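Local atomic coordinates of dihydropyrimidinase (Brevibacillus agri, PDB entry 3SFW), a protein that probably catalyses, with two zinc ions at its active site, the reversible hydrolytic ring opening of dihydropyrimidines to N-carbamoyl-beta-amino acids. Residues 127-131 against 132-136; 261-265 against 266-270; 301-305 against 306-310. All coordinates share one frame; numbering follows the deposited sequence.

Contact 1 (127-131 against 132-136); sequences SDAND and HVLEE
The isobutyl group of Leu134 folds back over Ala129, its CD2 3.9 Å from Ala129 CB and its CG 3.5 Å from Ala129 O. With Asn130 at the N-cap of helix 131-142, this pair joins the residue before the cap to the fourth residue of the helix, as in a hydrophobic staple. Leu134 reaches back because its CG stands beside the backbone N, opposite the carbonyl carbon (chi1 -68°), and so leans toward the start of the helix. Its own amide closes the first turn: Leu134 N bonds to Asn130 O at 3.0 Å, the donor lying nearly end-on to the carbonyl (C=O...N 164°). Shortening Leu134 to an alanine is likely to open a gap beside Ala129 CB and leave the loop less firmly clasped to the helix. Next to the staple, Val133 turns its methyls to the incoming chain. Val133 CG1 sits 3.4 Å from Asp128 O, while Val133 CG2 faces the Asn130 side chain, 3.8 Å from Asn130 CG, the two side chains crossing at about a right angle. Helix 163-176 backs this corner: Lys168 and Thr169 pack on Ala129, and Arg172 NE bonds to Leu134 O. Beyond it, Glu136 OE1 and OE2 accept the backbone amides of Leu101 and His102. On the exposed side, the like-charged carboxylates stay apart, Asp131 OD2 lying 6.4 Å from Glu135 OE1. The second helical bond runs from Glu135 N to Asp131 O at 3.0 Å, with the donor tilted 29° from the carbonyl plane.

Contact 2 (261-265 against 266-270); sequences GETCP and QYLVL
Cys264 CB touches two side chains of the following turn: the bent Gln266 brings OE1 to 3.2 Å from it, and Tyr267 CD1 lies 3.7 Å away. The sulfur continues along the phenol ring, Cys264 SG meeting its edge at 5.2 Å from the ring centroid, a sulfur-aromatic contact. Gln266 also serves as a lid on the same ring, its CG standing 3.8 Å above the plane over the centre of Tyr267. That posture follows from a chi1 of 57°, which sets CG between the backbone N and the carbonyl carbon, and from the bend at chi2 that turns the amide back to Cys264. Outer bonds hold these groups: Gln266 NE2 reaches Ser314 O, Tyr267 OH reaches Pro289 O, and Thr263 OG1, close to Tyr267 CB, bonds to Val240 O. The backbone turns sharply here. Cys264 O receives Tyr267 N at 3.0 Å and Pro265 O receives Leu268 N at 3.0 Å, both donors well above the carbonyl planes, and each carbonyl takes a further, weak bond one residue on, from Leu268 N and Val269 N. Just upstream, Glu262 OE1 accepts His58 ND1, which is likely to set the ring of that zinc ligand, and also bonds to the backbone N of His239. The Tyr267 side chain is about 7 Å from a zinc ion, at the C-terminal end of strand 258-263, where amidohydrolase TIM barrels carry their metal centre.

Contact 3 (301-305 against 306-310); sequences WSALK and NGILQ
Helix 295-305 ends in a Schellman motif, with Gly307 at positive phi (78°) reversing the chain so that Gly307 N meets Leu304 O at 3.3 Å and Ile308 N meets Ala303 O at 2.8 Å, the latter bond weak in angle. Ala303 O also takes a nearly straight bond from Leu309 N, 3.2 Å long at 168°, so one carbonyl holds two amides of the returning chain. The apolar contact expected of this motif follows: Ala303 CB lies 3.9 Å from Ile308 CB. Leu309 straddles the last turn, its CG 3.7 Å from Ala303 CB and its CB 3.7 Å from Leu304 CD2. A water bridges the helix end and the returning segment, donating to Leu304 O at 2.7 Å and to Leu309 O at 2.8 Å. On another side, Lys305 CG stands opposite its backbone N (chi1 -179°), which lays the side chain alongside that of Asn306, both pointing the same way. Their ends are claimed by the second subunit, where Lys305 NZ bonds to Gly256 O and Asn258 OD1, and Asn306 ND2 to Arg253 O and Trp257 O, so this helix end forms part of the subunit interface. Within its own chain the turn is wedged between secondary-structure elements: Ala303 and Ile308 rest on Val246 and Ala250 of helix 243-254, while Leu304 and Leu309 press on Thr263 of strand 258-263.

The three contacts follow in series along the chain, all within the amidohydrolase region. Contact 1 lies at the surface, where the loop after strand 119-124 enters helix 131-142; its centre is about 32 Å from that of contact 2 and about 35 Å from that of contact 3, and it touches neither. Contacts 2 and 3 are neighbours, with centres about 12 Å apart. Strand 258-263, helix 295-305 and strand 311-312 make a beta-alpha-beta crossover between parallel strands, joined where Gly261 O and Gln310 N lie 2.8 Å apart, probably hydrogen-bonded. Leu309 packs on Gly261. Contact 2, with Tyr267 near a zinc ion, faces the metal centre, while contact 3 links the strand to the subunit interface.

Contact 1 (127-131 against 132-136)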
loop_
_atom_site.group_PDB
_atom_site.type_symbol
_atom_site.label_atom_id
_atom_site.label_comp_id
_atom_site.label_asym_id
_atom_site.label_seq_id
_atom_site.Cartn_x
_atom_site.Cartn_y
_atom_site.Cartn_z
ATOM N N SER A 127 -11.003 -25.082 -19.723
ATOM C CA SER A 127 -12.208 -25.211 -18.838
ATOM C C SER A 127 -11.860 -26.071 -17.649
ATOM O O SER A 127 -12.514 -25.987 -16.622
ATOM C CB SER A 127 -13.422 -25.868 -19.552
ATOM O OG SER A 127 -13.106 -26.355 -20.874
ATOM N N ASP A 128 -10.925 -27.002 -17.835
ATOM C CA ASP A 128 -10.469 -27.798 -16.722
ATOM C C ASP A 128 -9.171 -28.530 -16.990
ATOM O O ASP A 128 -8.783 -28.754 -18.135
ATOM C CB ASP A 128 -11.560 -28.730 -16.214
ATOM C CG ASP A 128 -11.532 -30.060 -16.874
ATOM O OD1 ASP A 128 -11.216 -31.069 -16.199
ATOM O OD2 ASP A 128 -11.803 -30.090 -18.081
ATOM N N ALA A 129 -8.384 -28.681 -15.944
ATOM C CA ALA A 129 -6.986 -29.056 -16.143
ATOM C C ALA A 129 -6.747 -30.524 -15.714
ATOM O O ALA A 129 -5.809 -30.834 -14.961
ATOM C CB ALA A 129 -6.077 -28.095 -15.361
ATOM N N ASN A 130 -7.645 -31.401 -16.161
ATOM C CA ASN A 130 -7.463 -32.845 -15.977
ATOM C C ASN A 130 -6.177 -33.331 -16.673
ATOM O O ASN A 130 -5.562 -32.608 -17.463
ATOM C CB ASN A 130 -8.712 -33.633 -16.434
ATOM C CG ASN A 130 -8.981 -33.520 -17.939
ATOM O OD1 ASN A 130 -10.038 -33.054 -18.360
ATOM N ND2 ASN A 130 -8.067 -34.022 -18.742
ATOM N N ASP A 131 -5.660 -34.479 -16.259
ATOM C CA ASP A 131 -4.348 -34.909 -16.746
ATOM C C ASP A 131 -4.251 -35.012 -18.277
ATOM O O ASP A 131 -3.188 -34.784 -18.863
ATOM C CB ASP A 131 -3.956 -36.252 -16.115
ATOM C CG ASP A 131 -3.558 -36.130 -14.654
ATOM O OD1 ASP A 131 -3.451 -34.999 -14.122
ATOM O OD2 ASP A 131 -3.311 -37.188 -14.035
ATOM N N HIS A 132 -5.333 -35.411 -18.925
ATOM C CA HIS A 132 -5.332 -35.526 -20.380
ATOM C C HIS A 132 -5.142 -34.145 -21.032
ATOM O O HIS A 132 -4.409 -33.991 -21.998
ATOM C CB HIS A 132 -6.646 -36.146 -20.863
ATOM C CG HIS A 132 -6.663 -36.482 -22.325
ATOM N ND1 HIS A 132 -6.614 -37.782 -22.796
ATOM C CD2 HIS A 132 -6.742 -35.688 -23.424
ATOM C CE1 HIS A 132 -6.630 -37.769 -24.120
ATOM N NE2 HIS A 132 -6.708 -36.510 -24.525
ATOM N N VAL A 133 -5.884 -33.165 -20.527
ATOM C CA VAL A 133 -5.729 -31.788 -20.980
ATOM C C VAL A 133 -4.287 -31.306 -20.788
ATOM O O VAL A 133 -3.686 -30.681 -21.671
ATOM C CB VAL A 133 -6.711 -30.869 -20.203
ATOM C CG1 VAL A 133 -6.272 -29.372 -20.316
ATOM C CG2 VAL A 133 -8.147 -31.100 -20.742
ATOM N N LEU A 134 -3.732 -31.576 -19.627
ATOM C CA LEU A 134 -2.387 -31.113 -19.335
ATOM C C LEU A 134 -1.391 -31.745 -20.318
ATOM O O LEU A 134 -0.473 -31.085 -20.825
ATOM C CB LEU A 134 -2.025 -31.439 -17.891
ATOM C CG LEU A 134 -2.833 -30.638 -16.842
ATOM C CD1 LEU A 134 -2.296 -31.040 -15.477
ATOM C CD2 LEU A 134 -2.668 -29.112 -17.027
ATOM N N GLU A 135 -1.615 -33.017 -20.644
ATOM C CA GLU A 135 -0.731 -33.703 -21.602
ATOM C C GLU A 135 -0.875 -33.107 -22.990
ATOM O O GLU A 135 0.121 -32.856 -23.688
ATOM C CB GLU A 135 -1.010 -35.229 -21.644
ATOM C CG GLU A 135 -0.848 -35.915 -20.276
ATOM C CD GLU A 135 0.062 -37.166 -20.294
ATOM O OE1 GLU A 135 0.467 -37.621 -19.184
ATOM O OE2 GLU A 135 0.334 -37.718 -21.400
ATOM N N GLU A 136 -2.111 -32.806 -23.361
ATOM C CA GLU A 136 -2.423 -32.263 -24.667
ATOM C C GLU A 136 -1.789 -30.904 -24.910
ATOM O O GLU A 136 -1.498 -30.542 -26.058
ATOM C CB GLU A 136 -3.944 -32.140 -24.815
ATOM C CG GLU A 136 -4.381 -32.266 -26.181
ATOM C CD GLU A 136 -5.888 -32.307 -26.396
ATOM O OE1 GLU A 136 -6.732 -32.337 -25.471
ATOM O OE2 GLU A 136 -6.202 -32.215 -27.566
#

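Contact 2 (261-265 against 266-270)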
loop_
_atom_site.group_PDB
_atom_site.type_symbol
_atom_site.label_atom_id
_atom_site.label_comp_id
_atom_site.label_asym_id
_atom_site.label_seq_id
_atom_site.Cartn_x
_atom_site.Cartn_y
_atom_site.Cartn_z
ATOM N N GLY A 261 -1.105 -6.440 -17.825
ATOM C CA GLY A 261 -2.527 -6.065 -17.920
ATOM C C GLY A 261 -2.892 -5.381 -19.225
ATOM O O GLY A 261 -2.100 -4.619 -19.808
ATOM N N GLU A 262 -4.134 -5.635 -19.644
ATOM C CA GLU A 262 -4.713 -5.085 -20.850
ATOM C C GLU A 262 -5.880 -4.190 -20.425
ATOM O O GLU A 262 -6.596 -4.523 -19.477
ATOM C CB GLU A 262 -5.322 -6.263 -21.610
ATOM C CG GLU A 262 -6.054 -5.927 -22.906
ATOM C CD GLU A 262 -6.761 -7.202 -23.407
ATOM O OE1 GLU A 262 -7.932 -7.442 -22.987
ATOM O OE2 GLU A 262 -6.103 -7.984 -24.133
ATOM N N THR A 263 -6.145 -3.103 -21.174
ATOM C CA THR A 263 -7.493 -2.495 -21.042
ATOM C C THR A 263 -8.091 -2.310 -22.439
ATOM O O THR A 263 -7.529 -2.836 -23.422
ATOM C CB THR A 263 -7.490 -1.235 -20.166
ATOM O OG1 THR A 263 -8.856 -0.878 -19.831
ATOM C CG2 THR A 263 -6.756 -0.085 -20.893
ATOM N N CYS A 264 -9.274 -1.705 -22.524
ATOM C CA CYS A 264 -10.038 -1.697 -23.764
ATOM C C CYS A 264 -10.630 -0.304 -23.919
ATOM O O CYS A 264 -10.885 0.369 -22.900
ATOM C CB CYS A 264 -11.195 -2.708 -23.692
ATOM S SG CYS A 264 -10.700 -4.418 -23.242
ATOM N N PRO A 265 -10.931 0.110 -25.170
ATOM C CA PRO A 265 -11.391 1.473 -25.379
ATOM C C PRO A 265 -12.667 1.773 -24.586
ATOM O O PRO A 265 -12.838 2.894 -24.109
ATOM C CB PRO A 265 -11.702 1.518 -26.876
ATOM C CG PRO A 265 -10.807 0.461 -27.486
ATOM C CD PRO A 265 -10.717 -0.621 -26.434
ATOM N N GLN A 266 -13.573 0.798 -24.490
ATOM C CA GLN A 266 -14.863 1.029 -23.759
ATOM C C GLN A 266 -14.665 1.433 -22.305
ATOM O O GLN A 266 -15.431 2.238 -21.765
ATOM C CB GLN A 266 -15.829 -0.175 -23.887
ATOM C CG GLN A 266 -15.271 -1.573 -23.405
ATOM C CD GLN A 266 -14.455 -2.262 -24.512
ATOM O OE1 GLN A 266 -13.773 -1.594 -25.298
ATOM N NE2 GLN A 266 -14.496 -3.581 -24.552
ATOM N N TYR A 267 -13.585 0.966 -21.683
ATOM C CA TYR A 267 -13.369 1.302 -20.266
ATOM C C TYR A 267 -12.637 2.626 -20.114
ATOM O O TYR A 267 -12.616 3.180 -19.041
ATOM C CB TYR A 267 -12.647 0.161 -19.523
ATOM C CG TYR A 267 -13.387 -1.149 -19.676
ATOM C CD1 TYR A 267 -12.828 -2.216 -20.394
ATOM C CD2 TYR A 267 -14.674 -1.306 -19.110
ATOM C CE1 TYR A 267 -13.525 -3.414 -20.583
ATOM C CE2 TYR A 267 -15.363 -2.508 -19.254
ATOM C CZ TYR A 267 -14.792 -3.559 -19.988
ATOM O OH TYR A 267 -15.499 -4.750 -20.109
ATOM N N LEU A 268 -12.038 3.110 -21.212
ATOM C CA LEU A 268 -11.342 4.394 -21.233
ATOM C C LEU A 268 -12.269 5.594 -21.446
ATOM O O LEU A 268 -12.003 6.664 -20.916
ATOM C CB LEU A 268 -10.170 4.419 -22.248
ATOM C CG LEU A 268 -9.057 3.397 -21.933
ATOM C CD1 LEU A 268 -8.092 3.283 -23.185
ATOM C CD2 LEU A 268 -8.300 3.819 -20.657
ATOM N N VAL A 269 -13.325 5.411 -22.236
ATOM C CA VAL A 269 -14.075 6.525 -22.773
ATOM C C VAL A 269 -15.579 6.406 -22.494
ATOM O O VAL A 269 -16.314 7.360 -22.774
ATOM C CB VAL A 269 -13.793 6.734 -24.321
ATOM C CG1 VAL A 269 -14.470 5.651 -25.210
ATOM C CG2 VAL A 269 -14.243 8.071 -24.790
ATOM N N LEU A 270 -16.020 5.247 -22.012
ATOM C CA LEU A 270 -17.435 5.050 -21.640
ATOM C C LEU A 270 -17.591 4.737 -20.177
ATOM O O LEU A 270 -16.637 4.331 -19.524
ATOM C CB LEU A 270 -18.086 3.920 -22.461
ATOM C CG LEU A 270 -18.066 4.064 -23.990
ATOM C CD1 LEU A 270 -18.651 2.796 -24.651
ATOM C CD2 LEU A 270 -18.891 5.269 -24.464
#

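Contact 3 (301-305 against 306-310)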
loop_
_atom_site.group_PDB
_atom_site.type_symbol
_atom_site.label_atom_id
_atom_site.label_comp_id
_atom_site.label_asym_id
_atom_site.label_seq_id
_atom_site.Cartn_x
_atom_site.Cartn_y
_atom_site.Cartn_z
ATOM N N TRP A 301 -5.917 5.360 -17.732
ATOM C CA TRP A 301 -5.030 6.130 -18.583
ATOM C C TRP A 301 -3.692 6.304 -17.895
ATOM O O TRP A 301 -2.663 6.137 -18.538
ATOM C CB TRP A 301 -5.604 7.538 -18.878
ATOM C CG TRP A 301 -6.701 7.579 -19.982
ATOM C CD1 TRP A 301 -8.013 8.023 -19.841
ATOM C CD2 TRP A 301 -6.529 7.270 -21.347
ATOM N NE1 TRP A 301 -8.654 7.984 -21.064
ATOM C CE2 TRP A 301 -7.765 7.511 -22.004
ATOM C CE3 TRP A 301 -5.434 6.813 -22.112
ATOM C CZ2 TRP A 301 -7.918 7.343 -23.369
ATOM C CZ3 TRP A 301 -5.620 6.599 -23.454
ATOM C CH2 TRP A 301 -6.833 6.885 -24.077
ATOM N N SER A 302 -3.719 6.624 -16.603
ATOM C CA SER A 302 -2.457 6.745 -15.804
ATOM C C SER A 302 -1.650 5.448 -15.863
ATOM O O SER A 302 -0.424 5.463 -15.920
ATOM C CB SER A 302 -2.784 7.034 -14.337
ATOM O OG SER A 302 -3.199 8.365 -14.177
ATOM N N ALA A 303 -2.346 4.317 -15.776
ATOM C CA ALA A 303 -1.665 3.027 -15.712
ATOM C C ALA A 303 -1.007 2.741 -17.061
ATOM O O ALA A 303 0.087 2.173 -17.118
ATOM C CB ALA A 303 -2.697 1.893 -15.347
ATOM N N LEU A 304 -1.688 3.094 -18.159
ATOM C CA LEU A 304 -1.039 2.972 -19.501
ATOM C C LEU A 304 0.176 3.921 -19.613
ATOM O O LEU A 304 1.254 3.497 -20.045
ATOM C CB LEU A 304 -2.064 3.321 -20.622
ATOM C CG LEU A 304 -3.182 2.268 -20.758
ATOM C CD1 LEU A 304 -4.254 2.838 -21.731
ATOM C CD2 LEU A 304 -2.637 0.941 -21.395
ATOM N N LYS A 305 -0.010 5.186 -19.225
ATOM C CA LYS A 305 1.090 6.161 -19.292
ATOM C C LYS A 305 2.321 5.703 -18.491
ATOM O O LYS A 305 3.478 5.792 -18.955
ATOM C CB LYS A 305 0.635 7.491 -18.727
ATOM C CG LYS A 305 1.759 8.553 -18.793
ATOM C CD LYS A 305 1.267 9.906 -18.277
ATOM C CE LYS A 305 0.773 9.851 -16.816
ATOM N NZ LYS A 305 0.575 11.279 -16.232
ATOM N N ASN A 306 2.076 5.138 -17.311
ATOM C CA ASN A 306 3.183 4.741 -16.452
ATOM C C ASN A 306 3.525 3.258 -16.454
ATOM O O ASN A 306 4.290 2.804 -15.617
ATOM C CB ASN A 306 3.014 5.276 -15.013
ATOM C CG ASN A 306 3.333 6.761 -14.896
ATOM O OD1 ASN A 306 3.963 7.329 -15.798
ATOM N ND2 ASN A 306 2.742 7.423 -13.896
ATOM N N GLY A 307 3.035 2.537 -17.464
ATOM C CA GLY A 307 3.541 1.166 -17.788
ATOM C C GLY A 307 3.014 0.055 -16.881
ATOM O O GLY A 307 3.583 -1.036 -16.837
ATOM N N ILE A 308 2.009 0.368 -16.070
ATOM C CA ILE A 308 1.360 -0.631 -15.186
ATOM C C ILE A 308 0.384 -1.550 -15.987
ATOM O O ILE A 308 0.301 -2.738 -15.695
ATOM C CB ILE A 308 0.550 0.101 -14.065
ATOM C CG1 ILE A 308 1.541 0.829 -13.140
ATOM C CG2 ILE A 308 -0.306 -0.906 -13.235
ATOM C CD1 ILE A 308 0.946 1.977 -12.278
ATOM N N LEU A 309 -0.277 -0.990 -16.992
ATOM C CA LEU A 309 -0.973 -1.764 -18.059
ATOM C C LEU A 309 -0.178 -1.627 -19.333
ATOM O O LEU A 309 0.432 -0.542 -19.567
ATOM C CB LEU A 309 -2.370 -1.169 -18.325
ATOM C CG LEU A 309 -3.273 -1.282 -17.066
ATOM C CD1 LEU A 309 -4.602 -0.609 -17.431
ATOM C CD2 LEU A 309 -3.526 -2.781 -16.644
ATOM N N GLN A 310 -0.066 -2.721 -20.094
ATOM C CA GLN A 310 0.885 -2.740 -21.255
ATOM C C GLN A 310 0.213 -2.750 -22.639
ATOM O O GLN A 310 0.869 -2.458 -23.645
ATOM C CB GLN A 310 1.858 -3.921 -21.156
ATOM C CG GLN A 310 2.810 -3.860 -19.941
ATOM C CD GLN A 310 2.075 -4.171 -18.622
ATOM O OE1 GLN A 310 2.258 -3.479 -17.599
ATOM N NE2 GLN A 310 1.214 -5.150 -18.659
HETATM O O HOH W 1 2.069 1.172 -21.040
#